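Local coordinates for protein homoaconitase large subunit (Methanocaldococcus jannaschii, PDB 4KP2) that forms the large, [4Fe-4S]-binding component of a hydro-lyase that interconverts (R)-homocitrate and homoisocitrate through cis-homoaconitate on the route to 2-oxosuberate, at residues K336-R341 / D369-A374; K348-P353 / G375-T380; D290-V295 / V304-D309. All blocks are in the same frame, centred on the assembly; numbering follows the deposited sequence.

Interaction 1: K336-R341 / D369-A374; sequences KYLKGR and DIFVKA
The ring of F371 receives L338 at its edge: methyl CD2 of L338 lies close to the ring plane, 3.5 Å from CD1 of F371, and the two side chains cross at about a right angle. On F371 the first torsion (chi1 -70°) sets the ring beside the backbone N, and although its CB leaves the helix away from 336-341, the ring swings back far enough to meet the leucine. L331 and A335 of helix 328-338, V351 and I378 of the sheet also pack on this ring, so a large aromatic group suits the position. The same CD2 of L338 touches CB of A374 at 3.7 Å. A374 sits where the chain leaving the first helix passes close, and its small methyl also meets O of R341 at 3.6 Å.

One turn earlier, I370 works with both branches. Its CG2, anti to the backbone N, rests against the backbone, 3.6 Å from O of L338 and 3.7 Å from CA of K339. The other branch ends in CD1, which lies 3.7 Å from CD of K339, so the lysine contributes its methylenes here while a bend at chi3 carries its amine away. With an alanine here both branches would be missing, and the K339 methylenes would probably lose their apolar partner and become freer to turn.

Beyond the two segments, V432 of helix 424-433 packs on L338 and R341, while V372 and K373 lean on L360 of the second subunit. Methyl, methylene and aromatic carbons meet one another and two backbone carbonyls across this junction, so shape and the exclusion of water, more than directional bonding, probably hold the end of helix 328-338 against helix 367-374.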
loop_
_atom_site.group_PDB
_atom_site.type_symbol
_atom_site.label_atom_id
_atom_site.label_comp_id
_atom_site.label_asym_id
_atom_site.label_seq_id
_atom_site.Cartn_x
_atom_site.Cartn_y
_atom_site.Cartn_z
ATOM N N LYS A 336 1.236 11.082 17.993
ATOM C CA LYS A 336 1.138 11.538 19.373
ATOM C C LYS A 336 -0.243 11.257 19.959
ATOM O O LYS A 336 -0.362 10.791 21.093
ATOM C CB LYS A 336 1.452 13.033 19.454
ATOM C CG LYS A 336 1.164 13.662 20.805
ATOM C CD LYS A 336 1.500 15.142 20.784
ATOM C CE LYS A 336 1.105 15.817 22.088
ATOM N NZ LYS A 336 1.484 17.261 22.084
ATOM N N TYR A 337 -1.283 11.543 19.181
ATOM C CA TYR A 337 -2.652 11.307 19.623
ATOM C C TYR A 337 -3.098 9.876 19.336
ATOM O O TYR A 337 -4.136 9.429 19.825
ATOM C CB TYR A 337 -3.609 12.300 18.961
ATOM C CG TYR A 337 -3.484 13.714 19.483
ATOM C CD1 TYR A 337 -4.210 14.130 20.591
ATOM C CD2 TYR A 337 -2.641 14.630 18.869
ATOM C CE1 TYR A 337 -4.101 15.420 21.073
ATOM C CE2 TYR A 337 -2.526 15.924 19.345
ATOM C CZ TYR A 337 -3.258 16.312 20.447
ATOM O OH TYR A 337 -3.148 17.597 20.929
ATOM N N LEU A 338 -2.309 9.163 18.540
ATOM C CA LEU A 338 -2.621 7.784 18.187
ATOM C C LEU A 338 -1.797 6.832 19.040
ATOM O O LEU A 338 -1.911 5.612 18.920
ATOM C CB LEU A 338 -2.327 7.538 16.709
ATOM C CG LEU A 338 -3.322 6.661 15.948
ATOM C CD1 LEU A 338 -4.608 7.425 15.689
ATOM C CD2 LEU A 338 -2.711 6.177 14.648
ATOM N N LYS A 339 -0.967 7.406 19.902
ATOM C CA LYS A 339 -0.056 6.634 20.734
ATOM C C LYS A 339 -0.800 5.905 21.845
ATOM O O LYS A 339 -1.478 6.525 22.664
ATOM C CB LYS A 339 1.009 7.556 21.329
ATOM C CG LYS A 339 2.359 6.901 21.556
ATOM C CD LYS A 339 3.471 7.939 21.499
ATOM C CE LYS A 339 3.183 9.113 22.427
ATOM N NZ LYS A 339 4.184 10.205 22.269
ATOM N N GLY A 340 -0.676 4.581 21.858
ATOM C CA GLY A 340 -1.287 3.766 22.891
ATOM C C GLY A 340 -2.720 3.373 22.594
ATOM O O GLY A 340 -3.213 2.371 23.108
ATOM N N ARG A 341 -3.390 4.162 21.761
ATOM C CA ARG A 341 -4.790 3.917 21.440
ATOM C C ARG A 341 -4.940 3.040 20.202
ATOM O O ARG A 341 -3.958 2.713 19.535
ATOM C CB ARG A 341 -5.524 5.241 21.225
ATOM C CG ARG A 341 -5.465 6.184 22.412
ATOM C CD ARG A 341 -6.255 5.640 23.590
ATOM N NE ARG A 341 -7.672 5.486 23.271
ATOM C CZ ARG A 341 -8.576 6.451 23.398
ATOM N NH1 ARG A 341 -8.212 7.647 23.836
ATOM N NH2 ARG A 341 -9.844 6.222 23.084
ATOM N N ASP A 369 5.386 2.157 13.661
ATOM C CA ASP A 369 4.976 1.121 14.606
ATOM C C ASP A 369 3.694 1.510 15.333
ATOM O O ASP A 369 2.786 0.695 15.484
ATOM C CB ASP A 369 6.087 0.849 15.623
ATOM C CG ASP A 369 7.377 0.399 14.969
ATOM O OD1 ASP A 369 7.679 0.881 13.857
ATOM O OD2 ASP A 369 8.088 -0.436 15.568
ATOM N N ILE A 370 3.626 2.762 15.770
ATOM C CA ILE A 370 2.449 3.279 16.458
ATOM C C ILE A 370 1.218 3.230 15.557
ATOM O O ILE A 370 0.116 2.920 16.009
ATOM C CB ILE A 370 2.676 4.724 16.941
ATOM C CG1 ILE A 370 3.927 4.799 17.819
ATOM C CG2 ILE A 370 1.461 5.236 17.697
ATOM C CD1 ILE A 370 4.238 6.188 18.318
ATOM N N PHE A 371 1.416 3.538 14.279
ATOM C CA PHE A 371 0.335 3.489 13.302
ATOM C C PHE A 371 -0.181 2.066 13.122
ATOM O O PHE A 371 -1.386 1.821 13.177
ATOM C CB PHE A 371 0.800 4.046 11.954
ATOM C CG PHE A 371 1.027 5.530 11.958
ATOM C CD1 PHE A 371 0.196 6.369 12.682
ATOM C CD2 PHE A 371 2.072 6.085 11.239
ATOM C CE1 PHE A 371 0.399 7.735 12.687
ATOM C CE2 PHE A 371 2.282 7.452 11.240
ATOM C CZ PHE A 371 1.446 8.278 11.965
ATOM N N VAL A 372 0.740 1.132 12.907
ATOM C CA VAL A 372 0.382 -0.264 12.681
ATOM C C VAL A 372 -0.251 -0.888 13.922
ATOM O O VAL A 372 -1.204 -1.662 13.817
ATOM C CB VAL A 372 1.604 -1.101 12.246
ATOM C CG1 VAL A 372 1.179 -2.520 11.900
ATOM C CG2 VAL A 372 2.291 -0.453 11.057
ATOM N N LYS A 373 0.280 -0.548 15.094
ATOM C CA LYS A 373 -0.285 -1.021 16.356
ATOM C C LYS A 373 -1.722 -0.542 16.511
ATOM O O LYS A 373 -2.590 -1.285 16.972
ATOM C CB LYS A 373 0.550 -0.535 17.541
ATOM C CG LYS A 373 1.874 -1.258 17.717
ATOM C CD LYS A 373 2.735 -0.557 18.754
ATOM C CE LYS A 373 4.118 -1.183 18.844
ATOM N NZ LYS A 373 4.059 -2.597 19.306
ATOM N N ALA A 374 -1.967 0.703 16.117
ATOM C CA ALA A 374 -3.302 1.280 16.193
ATOM C C ALA A 374 -4.230 0.640 15.167
ATOM O O ALA A 374 -5.451 0.658 15.326
ATOM C CB ALA A 374 -3.243 2.784 15.994
#

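Interaction 2: K348-P353 / G375-T380; sequences KLIVIP and GAMICT
Carbonyl O of L349 takes two approaches from 375-380: N of M377 bonds to it at 2.6 Å (N-H...O 159°), and CA of A376 adds a CA-H...O contact. In the next rung N of V351 donates to O of M377 at 3.2 Å from above the carbonyl plane. Farther along, O of V351 accepts a weak bond from N of C379 and a CA-H...O contact from I378. These rungs pair 348-351 in parallel with 377-378, an outermost strand of a five-stranded sheet within the chain. Two helices link the strands in a beta-alpha-beta crossover, part of the aconitase family's alpha-beta-alpha sandwich. The second helix ends in a Schellman motif at G375, whose positive phi suits glycine.

On one face M377 bends at chi3 (-69°), bringing CE to 3.8 Å from CG1 of I350. Across the sheet, CD1 of I378 meets CB of V351 at 3.8 Å, where F371 packs on both. The small methyl CB of A376 suits so close a place, touching CD2 of L349 and CG2 of V351. Toward the predicted cluster cysteines C383 and C386, CB of C379 packs on CG1 of I352, and T380 OG1 bonds to I378 O of the second subunit.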
loop_
_atom_site.group_PDB
_atom_site.type_symbol
_atom_site.label_atom_id
_atom_site.label_comp_id
_atom_site.label_asym_id
_atom_site.label_seq_id
_atom_site.Cartn_x
_atom_site.Cartn_y
_atom_site.Cartn_z
ATOM N N LYS A 348 -11.701 2.908 9.085
ATOM C CA LYS A 348 -10.415 2.401 8.628
ATOM C C LYS A 348 -9.427 3.545 8.416
ATOM O O LYS A 348 -9.716 4.505 7.703
ATOM C CB LYS A 348 -10.591 1.592 7.342
ATOM C CG LYS A 348 -11.527 2.238 6.336
ATOM C CD LYS A 348 -11.961 1.250 5.269
ATOM C CE LYS A 348 -13.005 1.863 4.354
ATOM N NZ LYS A 348 -13.553 0.869 3.395
ATOM N N LEU A 349 -8.261 3.438 9.044
ATOM C CA LEU A 349 -7.248 4.484 8.960
ATOM C C LEU A 349 -6.183 4.156 7.919
ATOM O O LEU A 349 -5.622 3.060 7.911
ATOM C CB LEU A 349 -6.596 4.703 10.325
ATOM C CG LEU A 349 -5.433 5.693 10.376
ATOM C CD1 LEU A 349 -5.873 7.068 9.910
ATOM C CD2 LEU A 349 -4.864 5.763 11.780
ATOM N N ILE A 350 -5.907 5.117 7.042
ATOM C CA ILE A 350 -4.895 4.948 6.007
ATOM C C ILE A 350 -3.781 5.976 6.174
ATOM O O ILE A 350 -4.035 7.180 6.188
ATOM C CB ILE A 350 -5.502 5.091 4.601
ATOM C CG1 ILE A 350 -6.634 4.080 4.406
ATOM C CG2 ILE A 350 -4.433 4.911 3.537
ATOM C CD1 ILE A 350 -7.324 4.192 3.066
ATOM N N VAL A 351 -2.549 5.497 6.301
ATOM C CA VAL A 351 -1.404 6.381 6.490
ATOM C C VAL A 351 -0.365 6.192 5.389
ATOM O O VAL A 351 0.137 5.086 5.179
ATOM C CB VAL A 351 -0.733 6.151 7.854
ATOM C CG1 VAL A 351 0.463 7.075 8.018
ATOM C CG2 VAL A 351 -1.734 6.360 8.979
ATOM N N ILE A 352 -0.051 7.276 4.686
ATOM C CA ILE A 352 0.935 7.239 3.612
ATOM C C ILE A 352 1.930 8.385 3.742
ATOM O O ILE A 352 1.569 9.546 3.560
ATOM C CB ILE A 352 0.269 7.335 2.226
ATOM C CG1 ILE A 352 -0.729 6.195 2.024
ATOM C CG2 ILE A 352 1.322 7.321 1.130
ATOM C CD1 ILE A 352 -1.410 6.219 0.676
ATOM N N PRO A 353 3.194 8.063 4.056
ATOM C CA PRO A 353 4.239 9.088 4.150
ATOM C C PRO A 353 4.465 9.762 2.802
ATOM O O PRO A 353 4.355 9.109 1.765
ATOM C CB PRO A 353 5.479 8.290 4.566
ATOM C CG PRO A 353 5.195 6.886 4.142
ATOM C CD PRO A 353 3.718 6.711 4.312
ATOM N N GLY A 375 -3.648 0.080 14.112
ATOM C CA GLY A 375 -4.421 -0.621 13.103
ATOM C C GLY A 375 -4.549 0.139 11.799
ATOM O O GLY A 375 -5.486 -0.081 11.031
ATOM N N ALA A 376 -3.603 1.034 11.543
ATOM C CA ALA A 376 -3.614 1.820 10.315
ATOM C C ALA A 376 -3.152 0.985 9.127
ATOM O O ALA A 376 -2.435 -0.002 9.292
ATOM C CB ALA A 376 -2.737 3.054 10.467
ATOM N N MET A 377 -3.568 1.387 7.931
ATOM C CA MET A 377 -3.143 0.714 6.711
ATOM C C MET A 377 -2.043 1.501 6.009
ATOM O O MET A 377 -2.310 2.484 5.316
ATOM C CB MET A 377 -4.330 0.497 5.769
ATOM C CG MET A 377 -5.228 -0.663 6.167
ATOM S SD MET A 377 -6.546 -0.979 4.980
ATOM C CE MET A 377 -7.570 0.473 5.215
ATOM N N ILE A 378 -0.803 1.062 6.197
ATOM C CA ILE A 378 0.344 1.725 5.594
ATOM C C ILE A 378 0.458 1.374 4.116
ATOM O O ILE A 378 0.360 0.207 3.737
ATOM C CB ILE A 378 1.648 1.328 6.304
ATOM C CG1 ILE A 378 1.496 1.478 7.819
ATOM C CG2 ILE A 378 2.815 2.159 5.787
ATOM C CD1 ILE A 378 1.163 2.886 8.262
ATOM N N CYS A 379 0.664 2.388 3.282
ATOM C CA CYS A 379 0.802 2.172 1.848
ATOM C C CYS A 379 2.064 2.828 1.299
ATOM O O CYS A 379 2.734 3.589 1.995
ATOM C CB CYS A 379 -0.432 2.685 1.102
ATOM S SG CYS A 379 -1.966 1.828 1.524
ATOM N N THR A 380 2.377 2.516 0.046
ATOM C CA THR A 380 3.554 3.049 -0.632
ATOM C C THR A 380 3.517 4.573 -0.694
ATOM O O THR A 380 2.503 5.154 -1.087
ATOM C CB THR A 380 3.662 2.482 -2.062
ATOM O OG1 THR A 380 3.901 1.070 -2.001
ATOM C CG2 THR A 380 4.787 3.149 -2.833
#

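Interaction 3: D290-V295 / V304-D309; sequences DMEEQV and VKPISD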
loop_
_atom_site.group_PDB
_atom_site.type_symbol
_atom_site.label_atom_id
_atom_site.label_comp_id
_atom_site.label_asym_id
_atom_site.label_seq_id
_atom_site.Cartn_x
_atom_site.Cartn_y
_atom_site.Cartn_z
ATOM N N ASP A 290 -7.386 34.011 18.704
ATOM C CA ASP A 290 -8.508 33.303 19.308
ATOM C C ASP A 290 -9.309 32.536 18.260
ATOM O O ASP A 290 -10.537 32.626 18.216
ATOM C CB ASP A 290 -9.416 34.279 20.057
ATOM C CG ASP A 290 -8.679 35.052 21.133
ATOM O OD1 ASP A 290 -7.691 34.520 21.681
ATOM O OD2 ASP A 290 -9.089 36.194 21.430
ATOM N N MET A 291 -8.607 31.781 17.422
ATOM C CA MET A 291 -9.242 31.023 16.354
ATOM C C MET A 291 -9.319 29.543 16.702
ATOM O O MET A 291 -8.363 28.967 17.220
ATOM C CB MET A 291 -8.471 31.208 15.046
ATOM C CG MET A 291 -9.081 30.485 13.856
ATOM S SD MET A 291 -7.991 30.471 12.422
ATOM C CE MET A 291 -6.626 29.493 13.047
ATOM N N GLU A 292 -10.463 28.929 16.414
ATOM C CA GLU A 292 -10.632 27.497 16.619
ATOM C C GLU A 292 -9.954 26.723 15.498
ATOM O O GLU A 292 -9.521 27.305 14.503
ATOM C CB GLU A 292 -12.116 27.127 16.669
ATOM C CG GLU A 292 -12.894 27.787 17.794
ATOM C CD GLU A 292 -14.312 27.254 17.906
ATOM O OE1 GLU A 292 -15.258 28.000 17.574
ATOM O OE2 GLU A 292 -14.480 26.090 18.324
ATOM N N GLU A 293 -9.865 25.407 15.661
ATOM C CA GLU A 293 -9.320 24.547 14.619
ATOM C C GLU A 293 -10.307 24.419 13.463
ATOM O O GLU A 293 -11.513 24.582 13.646
ATOM C CB GLU A 293 -8.948 23.179 15.190
ATOM C CG GLU A 293 -7.612 23.168 15.916
ATOM C CD GLU A 293 -7.583 22.195 17.074
ATOM O OE1 GLU A 293 -8.250 22.471 18.093
ATOM O OE2 GLU A 293 -6.897 21.157 16.967
ATOM N N GLN A 294 -9.793 24.126 12.273
ATOM C CA GLN A 294 -10.598 24.212 11.060
ATOM C C GLN A 294 -10.810 22.871 10.355
ATOM O O GLN A 294 -9.858 22.135 10.094
ATOM C CB GLN A 294 -9.969 25.219 10.093
ATOM C CG GLN A 294 -9.685 26.582 10.711
ATOM C CD GLN A 294 -10.942 27.308 11.147
ATOM O OE1 GLN A 294 -11.704 27.813 10.320
ATOM N NE2 GLN A 294 -11.167 27.367 12.455
ATOM N N VAL A 295 -12.070 22.567 10.052
ATOM C CA VAL A 295 -12.434 21.382 9.279
ATOM C C VAL A 295 -13.348 21.741 8.104
ATOM O O VAL A 295 -14.462 22.227 8.302
ATOM C CB VAL A 295 -13.147 20.336 10.154
ATOM C CG1 VAL A 295 -13.676 19.195 9.295
ATOM C CG2 VAL A 295 -12.209 19.815 11.232
ATOM N N VAL A 304 -15.218 25.750 5.538
ATOM C CA VAL A 304 -14.931 25.290 6.896
ATOM C C VAL A 304 -15.698 26.049 7.974
ATOM O O VAL A 304 -15.618 27.273 8.080
ATOM C CB VAL A 304 -13.424 25.306 7.246
ATOM C CG1 VAL A 304 -12.797 26.606 6.872
ATOM C CG2 VAL A 304 -13.245 25.107 8.724
ATOM N N LYS A 305 -16.457 25.300 8.764
ATOM C CA LYS A 305 -17.013 25.812 10.004
ATOM C C LYS A 305 -16.025 25.415 11.088
ATOM O O LYS A 305 -15.344 24.398 10.954
ATOM C CB LYS A 305 -18.366 25.164 10.289
ATOM C CG LYS A 305 -18.951 24.380 9.126
ATOM C CD LYS A 305 -19.895 25.233 8.299
ATOM C CE LYS A 305 -20.609 24.392 7.255
ATOM N NZ LYS A 305 -21.310 23.232 7.875
ATOM N N PRO A 306 -15.934 26.210 12.167
ATOM C CA PRO A 306 -15.017 25.870 13.262
ATOM C C PRO A 306 -15.296 24.476 13.821
ATOM O O PRO A 306 -16.402 23.962 13.651
ATOM C CB PRO A 306 -15.309 26.949 14.314
ATOM C CG PRO A 306 -16.647 27.513 13.941
ATOM C CD PRO A 306 -16.703 27.431 12.451
ATOM N N ILE A 307 -14.301 23.880 14.473
ATOM C CA ILE A 307 -14.392 22.503 14.962
ATOM C C ILE A 307 -15.620 22.259 15.846
ATOM O O ILE A 307 -16.136 21.141 15.917
ATOM C CB ILE A 307 -13.097 22.092 15.709
ATOM C CG1 ILE A 307 -13.119 20.606 16.074
ATOM C CG2 ILE A 307 -12.889 22.955 16.945
ATOM C CD1 ILE A 307 -13.252 19.690 14.883
ATOM N N SER A 308 -16.101 23.315 16.493
ATOM C CA SER A 308 -17.261 23.218 17.369
ATOM C C SER A 308 -18.561 23.045 16.587
ATOM O O SER A 308 -19.573 22.619 17.142
ATOM C CB SER A 308 -17.355 24.457 18.261
ATOM O OG SER A 308 -17.458 25.638 17.483
ATOM N N ASP A 309 -18.531 23.371 15.298
ATOM C CA ASP A 309 -19.738 23.323 14.479
ATOM C C ASP A 309 -19.912 22.009 13.718
ATOM O O ASP A 309 -20.972 21.760 13.145
ATOM C CB ASP A 309 -19.772 24.500 13.505
ATOM C CG ASP A 309 -20.155 25.801 14.178
ATOM O OD1 ASP A 309 -20.096 25.867 15.424
ATOM O OD2 ASP A 309 -20.511 26.758 13.458
#
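E292 reaches out along an extended chain and crosses the P306 side chain at a slant, OE1 of E292 lying 3.4 Å from CB of P306. The carboxylate then meets S308, whose OG donates to OE2 of E292 at 3.1 Å on the syn lone pair, the side facing the other oxygen. A short hydroxyl side chain suits S308: with chi1 at 59° its OG is turned to the acid, while its CB also packs beside the carboxylate.

Q294 and V304 meet at about a right angle, OE1 of Q294 standing 3.5 Å from CG2 of V304. The glutamine folds at chi2 (-64°) so that its amide doubles back on its own segment, NE2 of Q294 bonding to O of E292 at 2.6 Å from well above the carbonyl plane. A third pair, V295 and I307, crosses at a slant on the buried side, with CG2 of V295 3.8 Å from CD1 of I307; branched apolar residues suit this place, where I426 of helix 424-433 packs on V295.

Between these pairs N of I307 donates to O of E293 at 3.0 Å, a bent bond with an N-H...O angle of 136°. The carboxylate of E293 is directed elsewhere, to a salt bridge with K425 and a hydrogen bond with N438. P306 has no N-H to offer, which costs nothing opposite Q294 because theirs is a non-hydrogen-bonded antiparallel pair. Strands 294-296 and 304-306 thus make a small, loosely bonded beta hairpin, whose second strand runs straight into the short helix 307-310.

Interactions 1 and 2, with centres 12 Å apart, are in direct contact, helices 328-338 and 367-374 each lying against the strand that follows it. CD2 of L338 packs 3.6 Å from CD2 of L349, and CE2 of F371 lies 3.7 Å from CG1 of V351. Both contacts also reach the second subunit. Interaction 3 stands apart: its centre is about 25 Å from that of interaction 1, with nearest atoms about 7 Å apart. Helix 424-433 bridges this gap by touching both. Of the three, interaction 2 comes closest to the predicted [4Fe-4S] site, the side chain of I352 being about 7 Å from that of C383.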